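Local coordinates for protein UDP-4-amino-4,6-dideoxy-N-acetyl-beta-L-altrosamine transaminase (Helicobacter pylori, PDB 2FNU) that catalyses the pyridoxal-phosphate-dependent transamination of a UDP-linked 4-keto sugar, with glutamate as amino donor, in the second step of pseudaminic acid biosynthesis for flagellin, at residues 13-18 and 236-241; 174-179 and 191-196; 313-318 and 342-347. One frame throughout, in Å; residues are numbered along the deposited sequence.

Contact 1 of 3, residues 13-18 and 236-241; sequences KEDKKA and SALGLS
Helix 13-23, the first of the chain, packs nearly antiparallel on helix 233-244, away from the active site; the short segments 13-18 and 236-241 cross at 152° with axes 8.5 Å apart at the closest point. The direct polar link runs between Ser241 and Asp15. With OG anti to its backbone N (chi1 -176°), Ser241 reaches across and donates to OD1 of Asp15, a short bond of 2.6 Å from OG to OD1. It meets the anti lone pair, on the side away from OD2. Asp15 holds CG anti to its carbonyl carbon (chi1 -63°), which swings OD1 to the Ser241 hydroxyl. The same OD1 forms a salt bridge with Lys245, while OD2 takes hydrogen bonds from the Asp12 backbone N and Gln242 NE2, so the carboxylate probably stays ionised despite its burial.

A second polar link passes through solvent. One water donates both its hydrogens, to Ser241 O at 2.7 Å and to Glu14 OE1 at 3.2 Å, tying the exposed, extended Glu14 chain to the backbone of the other helix.

Van der Waals contact makes up the rest. Leu238 sends CD1 obliquely across to the CB of Asp15, at 3.7 Å. One turn along, the two alanines face each other with Ala18 CB 4.3 Å from Ala237 CB, and the methyl of Ala237 also lies 3.7 Å from Ala18 O. Such small residues let the backbones come close. Ala18 CB also touches Ser241 CB at 4.1 Å.

Further along helix 13-23, Val19 and Val22 continue the seam against Leu238 and Ala237. Leu238 also packs on Ile234 of the second subunit, and helix 32-45 covers another side of helix 233-244 through Ser236 and Leu240.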
loop_
_atom_site.group_PDB
_atom_site.type_symbol
_atom_site.label_atom_id
_atom_site.label_comp_id
_atom_site.label_asym_id
_atom_site.label_seq_id
_atom_site.Cartn_x
_atom_site.Cartn_y
_atom_site.Cartn_z
ATOM N N LYS B 13 -10.435 -18.769 -15.574
ATOM C CA LYS B 13 -10.209 -18.067 -16.849
ATOM C C LYS B 13 -10.862 -16.691 -16.934
ATOM O O LYS B 13 -10.338 -15.794 -17.606
ATOM C CB LYS B 13 -10.591 -18.954 -18.054
ATOM C CG LYS B 13 -12.048 -19.400 -18.114
ATOM C CD LYS B 13 -12.907 -18.467 -18.973
ATOM C CE LYS B 13 -14.342 -18.973 -19.105
ATOM N NZ LYS B 13 -14.409 -20.275 -19.831
ATOM N N GLU B 14 -12.010 -16.515 -16.284
ATOM C CA GLU B 14 -12.693 -15.224 -16.299
ATOM C C GLU B 14 -11.850 -14.194 -15.545
ATOM O O GLU B 14 -11.756 -13.033 -15.966
ATOM C CB GLU B 14 -14.094 -15.326 -15.680
ATOM C CG GLU B 14 -15.142 -16.003 -16.566
ATOM C CD GLU B 14 -16.553 -15.889 -15.986
ATOM O OE1 GLU B 14 -16.769 -15.045 -15.078
ATOM O OE2 GLU B 14 -17.450 -16.642 -16.442
ATOM N N ASP B 15 -11.243 -14.624 -14.433
ATOM C CA ASP B 15 -10.375 -13.735 -13.654
ATOM C C ASP B 15 -9.194 -13.278 -14.516
ATOM O O ASP B 15 -8.837 -12.092 -14.536
ATOM C CB ASP B 15 -9.830 -14.438 -12.410
ATOM C CG ASP B 15 -10.916 -14.852 -11.429
ATOM O OD1 ASP B 15 -11.968 -14.175 -11.331
ATOM O OD2 ASP B 15 -10.704 -15.882 -10.750
ATOM N N LYS B 16 -8.579 -14.233 -15.210
ATOM C CA LYS B 16 -7.404 -13.933 -16.040
ATOM C C LYS B 16 -7.761 -13.023 -17.211
ATOM O O LYS B 16 -7.018 -12.079 -17.515
ATOM C CB LYS B 16 -6.729 -15.238 -16.491
ATOM C CG LYS B 16 -6.330 -16.094 -15.291
ATOM C CD LYS B 16 -5.849 -17.497 -15.680
ATOM C CE LYS B 16 -5.607 -18.355 -14.449
ATOM N NZ LYS B 16 -5.205 -19.743 -14.799
ATOM N N LYS B 17 -8.906 -13.275 -17.844
ATOM C CA LYS B 17 -9.447 -12.384 -18.883
ATOM C C LYS B 17 -9.653 -10.960 -18.372
ATOM O O LYS B 17 -9.330 -9.980 -19.058
ATOM C CB LYS B 17 -10.783 -12.918 -19.414
ATOM C CG LYS B 17 -11.376 -12.113 -20.561
ATOM C CD LYS B 17 -12.605 -12.828 -21.136
ATOM C CE LYS B 17 -13.152 -12.113 -22.364
ATOM N NZ LYS B 17 -12.383 -12.461 -23.593
ATOM N N ALA B 18 -10.219 -10.849 -17.168
ATOM C CA ALA B 18 -10.501 -9.540 -16.580
ATOM C C ALA B 18 -9.218 -8.735 -16.399
ATOM O O ALA B 18 -9.189 -7.554 -16.700
ATOM C CB ALA B 18 -11.227 -9.702 -15.245
ATOM N N SER B 236 -8.343 -4.394 -9.024
ATOM C CA SER B 236 -9.792 -4.166 -8.910
ATOM C C SER B 236 -10.573 -5.049 -9.884
ATOM O O SER B 236 -11.662 -5.541 -9.569
ATOM C CB SER B 236 -10.116 -2.695 -9.167
ATOM O OG SER B 236 -9.559 -1.884 -8.146
ATOM N N ALA B 237 -10.023 -5.253 -11.078
ATOM C CA ALA B 237 -10.662 -6.153 -12.047
ATOM C C ALA B 237 -10.674 -7.578 -11.510
ATOM O O ALA B 237 -11.672 -8.297 -11.632
ATOM C CB ALA B 237 -9.890 -6.112 -13.372
ATOM N N LEU B 238 -9.548 -7.996 -10.928
ATOM C CA LEU B 238 -9.477 -9.288 -10.286
ATOM C C LEU B 238 -10.508 -9.401 -9.163
ATOM O O LEU B 238 -11.231 -10.397 -9.057
ATOM C CB LEU B 238 -8.052 -9.518 -9.782
ATOM C CG LEU B 238 -7.748 -10.863 -9.155
ATOM C CD1 LEU B 238 -8.310 -12.015 -10.014
ATOM C CD2 LEU B 238 -6.223 -11.003 -8.933
ATOM N N GLY B 239 -10.587 -8.373 -8.326
ATOM C CA GLY B 239 -11.562 -8.393 -7.219
ATOM C C GLY B 239 -13.007 -8.511 -7.651
ATOM O O GLY B 239 -13.772 -9.290 -7.068
ATOM N N LEU B 240 -13.386 -7.722 -8.658
ATOM C CA LEU B 240 -14.744 -7.746 -9.213
ATOM C C LEU B 240 -15.076 -9.139 -9.727
ATOM O O LEU B 240 -16.161 -9.667 -9.462
ATOM C CB LEU B 240 -14.870 -6.768 -10.379
ATOM C CG LEU B 240 -15.476 -5.385 -10.241
ATOM C CD1 LEU B 240 -15.293 -4.681 -11.584
ATOM C CD2 LEU B 240 -16.947 -5.475 -9.876
ATOM N N SER B 241 -14.132 -9.738 -10.457
ATOM C CA SER B 241 -14.361 -11.041 -11.079
ATOM C C SER B 241 -14.469 -12.134 -10.023
ATOM O O SER B 241 -15.338 -13.021 -10.103
ATOM C CB SER B 241 -13.234 -11.348 -12.081
ATOM O OG SER B 241 -13.487 -12.568 -12.754
HETATM O O HOH W 1 -16.417 -14.713 -11.925
#

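Contact 2 of 3, residues 174-179 and 191-196; sequences ASVFSF and GAVVTN. With PMP (4'-deoxy-4'-aminopyridoxal-5'-phosphate), chain E.
Four backbone hydrogen bonds, in two reciprocal pairs, zip strands 174-178 and 191-195 together as antiparallel neighbours in the mixed seven-stranded sheet of this fold-type I enzyme's large domain. Ser175 N gives to Val194 O at 3.0 Å, and Val194 N returns to Ser175 O at 2.9 Å, almost straight (169°) and nearly along the C=O axis. The Phe177 pair is less regular: Phe177 N reaches Ala192 O at 3.0 Å in the carbonyl plane, but Ala192 N meets Phe177 O at 2.9 Å from above that plane, bent to 146°. Outward, Ala174 and Val176 bond to Ser153, and Gly191 to Phe53.

Ser178 is where the strand pair meets the cofactor. Its OG, anti to the backbone N (chi1 175°), donates to phosphate oxygen O2P of PMP at 2.8 Å, in the pocket that Ala56 and Thr57 also line, and His180 N bonds to the same hydroxyl. Thr195 OG1 is taken up locally by Leu173 O and Asp197 N.

On the opposite face, Val194 CG2 meets the edge of the Phe177 ring at CE1, 3.8 Å away, and both side chains lie against Leu45 of helix 32-45. With the backbone N and O of Ser175, Phe177, Ala192 and Val194 paired across the strands, the two make a buried base that presents one hydroxyl to the cofactor phosphate.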
loop_
_atom_site.group_PDB
_atom_site.type_symbol
_atom_site.label_atom_id
_atom_site.label_comp_id
_atom_site.label_asym_id
_atom_site.label_seq_id
_atom_site.Cartn_x
_atom_site.Cartn_y
_atom_site.Cartn_z
ATOM N N ALA B 174 -17.651 0.467 11.303
ATOM C CA ALA B 174 -17.047 0.108 10.029
ATOM C C ALA B 174 -16.404 -1.257 10.182
ATOM O O ALA B 174 -16.054 -1.652 11.304
ATOM C CB ALA B 174 -16.009 1.147 9.621
ATOM N N SER B 175 -16.239 -1.944 9.054
ATOM C CA SER B 175 -15.650 -3.277 9.035
ATOM C C SER B 175 -14.577 -3.366 7.957
ATOM O O SER B 175 -14.690 -2.735 6.909
ATOM C CB SER B 175 -16.727 -4.323 8.757
ATOM O OG SER B 175 -17.774 -4.247 9.733
ATOM N N VAL B 176 -13.550 -4.156 8.231
ATOM C CA VAL B 176 -12.433 -4.314 7.296
ATOM C C VAL B 176 -12.461 -5.720 6.717
ATOM O O VAL B 176 -12.708 -6.676 7.442
ATOM C CB VAL B 176 -11.095 -4.061 8.010
ATOM C CG1 VAL B 176 -9.889 -4.523 7.163
ATOM C CG2 VAL B 176 -11.007 -2.575 8.400
ATOM N N PHE B 177 -12.200 -5.837 5.408
ATOM C CA PHE B 177 -11.981 -7.134 4.762
ATOM C C PHE B 177 -10.599 -7.171 4.119
ATOM O O PHE B 177 -10.064 -6.137 3.736
ATOM C CB PHE B 177 -13.039 -7.373 3.680
ATOM C CG PHE B 177 -14.443 -7.473 4.226
ATOM C CD1 PHE B 177 -15.293 -6.374 4.190
ATOM C CD2 PHE B 177 -14.896 -8.640 4.805
ATOM C CE1 PHE B 177 -16.591 -6.460 4.706
ATOM C CE2 PHE B 177 -16.196 -8.737 5.334
ATOM C CZ PHE B 177 -17.043 -7.649 5.284
ATOM N N SER B 178 -10.039 -8.367 3.980
ATOM C CA SER B 178 -8.777 -8.520 3.264
ATOM C C SER B 178 -8.998 -9.331 2.000
ATOM O O SER B 178 -9.766 -10.290 1.995
ATOM C CB SER B 178 -7.750 -9.261 4.141
ATOM O OG SER B 178 -6.541 -9.527 3.421
ATOM N N PHE B 179 -8.259 -8.977 0.949
ATOM C CA PHE B 179 -8.261 -9.689 -0.332
ATOM C C PHE B 179 -6.843 -10.185 -0.618
ATOM O O PHE B 179 -6.462 -10.368 -1.775
ATOM C CB PHE B 179 -8.743 -8.783 -1.471
ATOM C CG PHE B 179 -10.012 -8.042 -1.160
ATOM C CD1 PHE B 179 -10.060 -6.669 -1.278
ATOM C CD2 PHE B 179 -11.152 -8.719 -0.736
ATOM C CE1 PHE B 179 -11.235 -5.947 -0.968
ATOM C CE2 PHE B 179 -12.327 -8.013 -0.440
ATOM C CZ PHE B 179 -12.362 -6.637 -0.558
ATOM N N GLY B 191 -7.463 -4.736 0.402
ATOM C CA GLY B 191 -8.413 -4.753 1.519
ATOM C C GLY B 191 -9.515 -3.769 1.275
ATOM O O GLY B 191 -9.545 -3.074 0.248
ATOM N N ALA B 192 -10.441 -3.688 2.224
ATOM C CA ALA B 192 -11.558 -2.740 2.081
ATOM C C ALA B 192 -11.969 -2.279 3.457
ATOM O O ALA B 192 -11.863 -3.044 4.424
ATOM C CB ALA B 192 -12.760 -3.378 1.403
ATOM N N VAL B 193 -12.464 -1.043 3.544
ATOM C CA VAL B 193 -13.251 -0.618 4.704
ATOM C C VAL B 193 -14.646 -0.367 4.174
ATOM O O VAL B 193 -14.815 0.328 3.171
ATOM C CB VAL B 193 -12.763 0.675 5.386
ATOM C CG1 VAL B 193 -13.617 0.927 6.668
ATOM C CG2 VAL B 193 -11.286 0.625 5.737
ATOM N N VAL B 194 -15.633 -0.969 4.827
ATOM C CA VAL B 194 -17.043 -0.673 4.505
ATOM C C VAL B 194 -17.696 -0.025 5.717
ATOM O O VAL B 194 -17.299 -0.257 6.873
ATOM C CB VAL B 194 -17.845 -1.906 4.022
ATOM C CG1 VAL B 194 -17.131 -2.533 2.804
ATOM C CG2 VAL B 194 -18.008 -2.925 5.143
ATOM N N THR B 195 -18.668 0.839 5.446
ATOM C CA THR B 195 -19.323 1.580 6.533
ATOM C C THR B 195 -20.668 2.096 6.067
ATOM O O THR B 195 -20.856 2.264 4.866
ATOM C CB THR B 195 -18.442 2.774 7.031
ATOM O OG1 THR B 195 -19.077 3.405 8.145
ATOM C CG2 THR B 195 -18.183 3.824 5.939
ATOM N N ASN B 196 -21.573 2.357 7.016
ATOM C CA ASN B 196 -22.827 3.078 6.721
ATOM C C ASN B 196 -22.753 4.548 7.162
ATOM O O ASN B 196 -23.749 5.262 7.094
ATOM C CB ASN B 196 -24.026 2.373 7.370
ATOM C CG ASN B 196 -24.285 0.994 6.764
ATOM O OD1 ASN B 196 -24.055 0.782 5.566
ATOM N ND2 ASN B 196 -24.762 0.047 7.590
HETATM N N1 PMP E . -6.418 -8.870 10.157
HETATM C C2 PMP E . -6.494 -10.238 10.118
HETATM C C2A PMP E . -7.453 -10.936 11.054
HETATM C C3 PMP E . -5.692 -10.944 9.210
HETATM O O3 PMP E . -5.775 -12.304 9.130
HETATM C C4 PMP E . -4.796 -10.257 8.358
HETATM C C4A PMP E . -3.857 -10.996 7.430
HETATM N N4A PMP E . -3.421 -12.263 7.976
HETATM C C5 PMP E . -4.788 -8.858 8.377
HETATM C C6 PMP E . -5.651 -8.191 9.244
HETATM C C5A PMP E . -3.885 -8.049 7.462
HETATM O O4P PMP E . -4.461 -8.096 6.170
HETATM P P PMP E . -3.542 -7.811 4.873
HETATM O O1P PMP E . -2.702 -9.051 4.678
HETATM O O2P PMP E . -4.515 -7.657 3.743
HETATM O O3P PMP E . -2.736 -6.561 5.100
#

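Contact 3 of 3, residues 313-318 and 342-347; sequences QVHYKP and HAEISL. With UD1 (uridine-diphosphate-N-acetylglucosamine), chain F.
Ser346 OG is gripped twice, once as acceptor and once as donor. His315 ND1 gives its N-H to it at 2.7 Å, the hydroxyl lying close to the imidazole plane, and OG hands its own hydrogen on to the syn lone pair of Glu344 OE2 at 2.6 Å. Because Glu344 bends at chi2 (-85°), its carboxylate turns alongside its own strand towards Ser346, and OE1 is left to receive His315 N at 2.9 Å, from above the carboxylate plane and almost straight (172°). His315 is thus held by backbone and ring together, and the nearby carboxylate may raise the basicity of the imidazole, whose NE2 bonds to Tyr6 OH.

Next to this chain of bonds the backbones meet in one antiparallel hydrogen-bonded pair, Gln313 with Ser346: Ser346 N reaches Gln313 O at 2.7 Å, and Gln313 N returns to Ser346 O at 3.2 Å. The bridge attaches the substrate-binding loop 313-318 to strand 344-347, the outer strand of the small antiparallel sheet in the C-terminal part of this fold-type I aminotransferase. Glu344 opens that strand directly after helix 335-343.

Beyond the bridge the loop turns to the ligand. Gln313, bent at chi2 (54°), splits its amide: OE1 accepts Val314 N, while NE2 donates to UD1 O2A at 3.1 Å and to Phe217 O of the second subunit. A cis peptide precedes Tyr316, and His315 CB lies over the centre of the Tyr316 ring, 3.6 Å above its plane. Tyr316 OH donates to the sugar hydroxyl O3' of UD1 at 2.8 Å and also bonds to O3 of PMP, so it stands at both ligands.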
loop_
_atom_site.group_PDB
_atom_site.type_symbol
_atom_site.label_atom_id
_atom_site.label_comp_id
_atom_site.label_asym_id
_atom_site.label_seq_id
_atom_site.Cartn_x
_atom_site.Cartn_y
_atom_site.Cartn_z
ATOM N N GLN B 313 -0.888 -24.733 9.568
ATOM C CA GLN B 313 -0.379 -23.513 10.185
ATOM C C GLN B 313 -1.129 -23.290 11.499
ATOM O O GLN B 313 -2.164 -23.910 11.730
ATOM C CB GLN B 313 -0.580 -22.349 9.199
ATOM C CG GLN B 313 -0.089 -20.983 9.649
ATOM C CD GLN B 313 1.363 -20.997 10.063
ATOM O OE1 GLN B 313 1.713 -21.495 11.135
ATOM N NE2 GLN B 313 2.222 -20.434 9.214
ATOM N N VAL B 314 -0.605 -22.421 12.364
ATOM C CA VAL B 314 -1.271 -22.095 13.612
ATOM C C VAL B 314 -1.707 -20.629 13.578
ATOM O O VAL B 314 -0.902 -19.741 13.236
ATOM C CB VAL B 314 -0.346 -22.325 14.820
ATOM C CG1 VAL B 314 -1.027 -21.886 16.143
ATOM C CG2 VAL B 314 0.077 -23.804 14.901
ATOM N N HIS B 315 -2.978 -20.391 13.919
ATOM C CA HIS B 315 -3.530 -19.030 14.035
ATOM C C HIS B 315 -4.163 -18.887 15.429
ATOM O O HIS B 315 -5.198 -19.495 15.673
ATOM C CB HIS B 315 -4.608 -18.848 12.946
ATOM C CG HIS B 315 -4.099 -19.050 11.551
ATOM N ND1 HIS B 315 -4.171 -20.261 10.887
ATOM C CD2 HIS B 315 -3.530 -18.182 10.682
ATOM C CE1 HIS B 315 -3.651 -20.130 9.681
ATOM N NE2 HIS B 315 -3.263 -18.877 9.526
ATOM N N TYR B 316 -3.597 -18.120 16.371
ATOM C CA TYR B 316 -2.437 -17.242 16.246
ATOM C C TYR B 316 -1.698 -17.223 17.579
ATOM O O TYR B 316 -2.303 -17.440 18.638
ATOM C CB TYR B 316 -2.886 -15.791 16.009
ATOM C CG TYR B 316 -3.545 -15.522 14.690
ATOM C CD1 TYR B 316 -4.935 -15.479 14.587
ATOM C CD2 TYR B 316 -2.781 -15.300 13.539
ATOM C CE1 TYR B 316 -5.550 -15.213 13.365
ATOM C CE2 TYR B 316 -3.388 -15.038 12.295
ATOM C CZ TYR B 316 -4.771 -15.015 12.230
ATOM O OH TYR B 316 -5.364 -14.756 11.019
ATOM N N LYS B 317 -0.412 -16.900 17.543
ATOM C CA LYS B 317 0.315 -16.539 18.765
ATOM C C LYS B 317 -0.388 -15.355 19.439
ATOM O O LYS B 317 -0.688 -14.369 18.784
ATOM C CB LYS B 317 1.757 -16.174 18.406
ATOM C CG LYS B 317 2.651 -15.693 19.533
ATOM C CD LYS B 317 4.084 -15.647 18.982
ATOM C CE LYS B 317 5.105 -15.135 19.960
ATOM N NZ LYS B 317 6.467 -15.319 19.343
ATOM N N PRO B 318 -0.685 -15.461 20.744
ATOM C CA PRO B 318 -1.296 -14.311 21.416
ATOM C C PRO B 318 -0.451 -13.065 21.203
ATOM O O PRO B 318 0.754 -13.094 21.432
ATOM C CB PRO B 318 -1.317 -14.742 22.890
ATOM C CG PRO B 318 -1.480 -16.284 22.800
ATOM C CD PRO B 318 -0.564 -16.630 21.643
ATOM N N HIS B 342 -2.216 -23.039 22.018
ATOM C CA HIS B 342 -1.553 -24.330 22.154
ATOM C C HIS B 342 -2.333 -25.410 21.426
ATOM O O HIS B 342 -1.747 -26.293 20.814
ATOM C CB HIS B 342 -1.348 -24.684 23.625
ATOM C CG HIS B 342 -0.425 -23.743 24.326
ATOM N ND1 HIS B 342 -0.489 -23.508 25.681
ATOM C CD2 HIS B 342 0.582 -22.970 23.856
ATOM C CE1 HIS B 342 0.440 -22.632 26.019
ATOM N NE2 HIS B 342 1.102 -22.288 24.932
ATOM N N ALA B 343 -3.657 -25.296 21.448
ATOM C CA ALA B 343 -4.520 -26.343 20.885
ATOM C C ALA B 343 -4.693 -26.264 19.366
ATOM O O ALA B 343 -4.927 -27.282 18.700
ATOM C CB ALA B 343 -5.892 -26.314 21.555
ATOM N N GLU B 344 -4.591 -25.064 18.796
ATOM C CA GLU B 344 -5.112 -24.876 17.436
ATOM C C GLU B 344 -4.160 -25.257 16.301
ATOM O O GLU B 344 -2.962 -24.948 16.329
ATOM C CB GLU B 344 -5.549 -23.413 17.247
ATOM C CG GLU B 344 -6.498 -23.177 16.050
ATOM C CD GLU B 344 -5.793 -22.978 14.701
ATOM O OE1 GLU B 344 -4.578 -22.649 14.665
ATOM O OE2 GLU B 344 -6.495 -23.147 13.661
ATOM N N ILE B 345 -4.736 -25.897 15.285
ATOM C CA ILE B 345 -4.050 -26.181 14.017
ATOM C C ILE B 345 -5.035 -25.882 12.906
ATOM O O ILE B 345 -6.186 -26.320 12.976
ATOM C CB ILE B 345 -3.608 -27.653 13.896
ATOM C CG1 ILE B 345 -2.656 -28.013 15.044
ATOM C CG2 ILE B 345 -2.930 -27.882 12.553
ATOM C CD1 ILE B 345 -2.238 -29.502 15.049
ATOM N N SER B 346 -4.586 -25.122 11.900
ATOM C CA SER B 346 -5.399 -24.833 10.720
ATOM C C SER B 346 -5.039 -25.775 9.592
ATOM O O SER B 346 -3.892 -25.815 9.157
ATOM C CB SER B 346 -5.190 -23.394 10.261
ATOM O OG SER B 346 -5.596 -22.512 11.312
ATOM N N LEU B 347 -6.032 -26.526 9.124
ATOM C CA LEU B 347 -5.807 -27.507 8.057
ATOM C C LEU B 347 -6.095 -26.949 6.673
ATOM O O LEU B 347 -6.878 -25.995 6.529
ATOM C CB LEU B 347 -6.695 -28.733 8.293
ATOM C CG LEU B 347 -6.489 -29.469 9.623
ATOM C CD1 LEU B 347 -7.465 -30.647 9.684
ATOM C CD2 LEU B 347 -5.060 -29.981 9.780
HETATM C "C1'" UD1 F . -0.295 -13.788 7.648
HETATM C "C2'" UD1 F . -1.432 -14.417 8.471
HETATM C "C3'" UD1 F . -2.757 -14.443 7.715
HETATM C "C4'" UD1 F . -3.047 -13.076 7.080
HETATM C "C5'" UD1 F . -1.862 -12.471 6.303
HETATM C "C6'" UD1 F . -1.695 -13.098 4.917
HETATM C "C7'" UD1 F . -0.513 -16.054 10.073
HETATM C "C8'" UD1 F . -0.008 -17.454 10.298
HETATM N "N2'" UD1 F . -1.049 -15.769 8.881
HETATM O "O1'" UD1 F . 0.132 -14.684 6.620
HETATM O "O3'" UD1 F . -3.836 -14.773 8.620
HETATM O "O5'" UD1 F . -0.646 -12.516 7.069
HETATM O "O7'" UD1 F . -0.435 -15.230 10.951
HETATM N N1 UD1 F . 0.341 -18.600 -0.230
HETATM C C2 UD1 F . -0.094 -18.841 -1.549
HETATM N N3 UD1 F . -0.101 -17.842 -2.445
HETATM C C4 UD1 F . 0.309 -16.606 -2.125
HETATM C C5 UD1 F . 0.752 -16.301 -0.838
HETATM C C6 UD1 F . 0.778 -17.302 0.125
HETATM O O2 UD1 F . -0.478 -19.992 -1.875
HETATM O O4 UD1 F . 0.286 -15.714 -2.994
HETATM C C1B UD1 F . 0.350 -19.722 0.730
HETATM C C2B UD1 F . 1.695 -20.424 0.603
HETATM O "O2'" UD1 F . 1.492 -21.839 0.642
HETATM C C3B UD1 F . 2.474 -19.963 1.816
HETATM C C4B UD1 F . 1.382 -19.711 2.834
HETATM O O4B UD1 F . 0.240 -19.275 2.088
HETATM O O3B UD1 F . 3.413 -20.935 2.291
HETATM C C5B UD1 F . 1.809 -18.635 3.811
HETATM O O5B UD1 F . 0.746 -18.441 4.735
HETATM P PA UD1 F . 1.060 -17.715 6.142
HETATM O O1A UD1 F . -0.264 -17.471 6.850
HETATM O O2A UD1 F . 2.153 -18.503 6.844
HETATM O O3A UD1 F . 1.658 -16.340 5.530
HETATM P PB UD1 F . 1.705 -14.937 6.333
HETATM O O1B UD1 F . 2.422 -15.128 7.662
HETATM O O2B UD1 F . 2.168 -13.876 5.346
#

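How the contacts relate
Contact 2 lies deepest, its touching residues all buried in the central seven-stranded sheet, and is mainly backbone hydrogen bonds between apolar layers. Contact 1, about 20 Å away between centres, is a partly buried helix pair at the periphery, where the exposed Glu14 joins the other helix through a water. Helix 32-45 touches both. Contact 3 is buried like contact 2 but belongs to the small C-terminal sheet, and adds side-chain hydrogen bonds to a single backbone bridge. Contact 2 meets the cofactor phosphate, while contact 3 meets the nucleotide sugar and, through Tyr316, also O3 of PMP; contacts 1 and 3 both touch the second subunit.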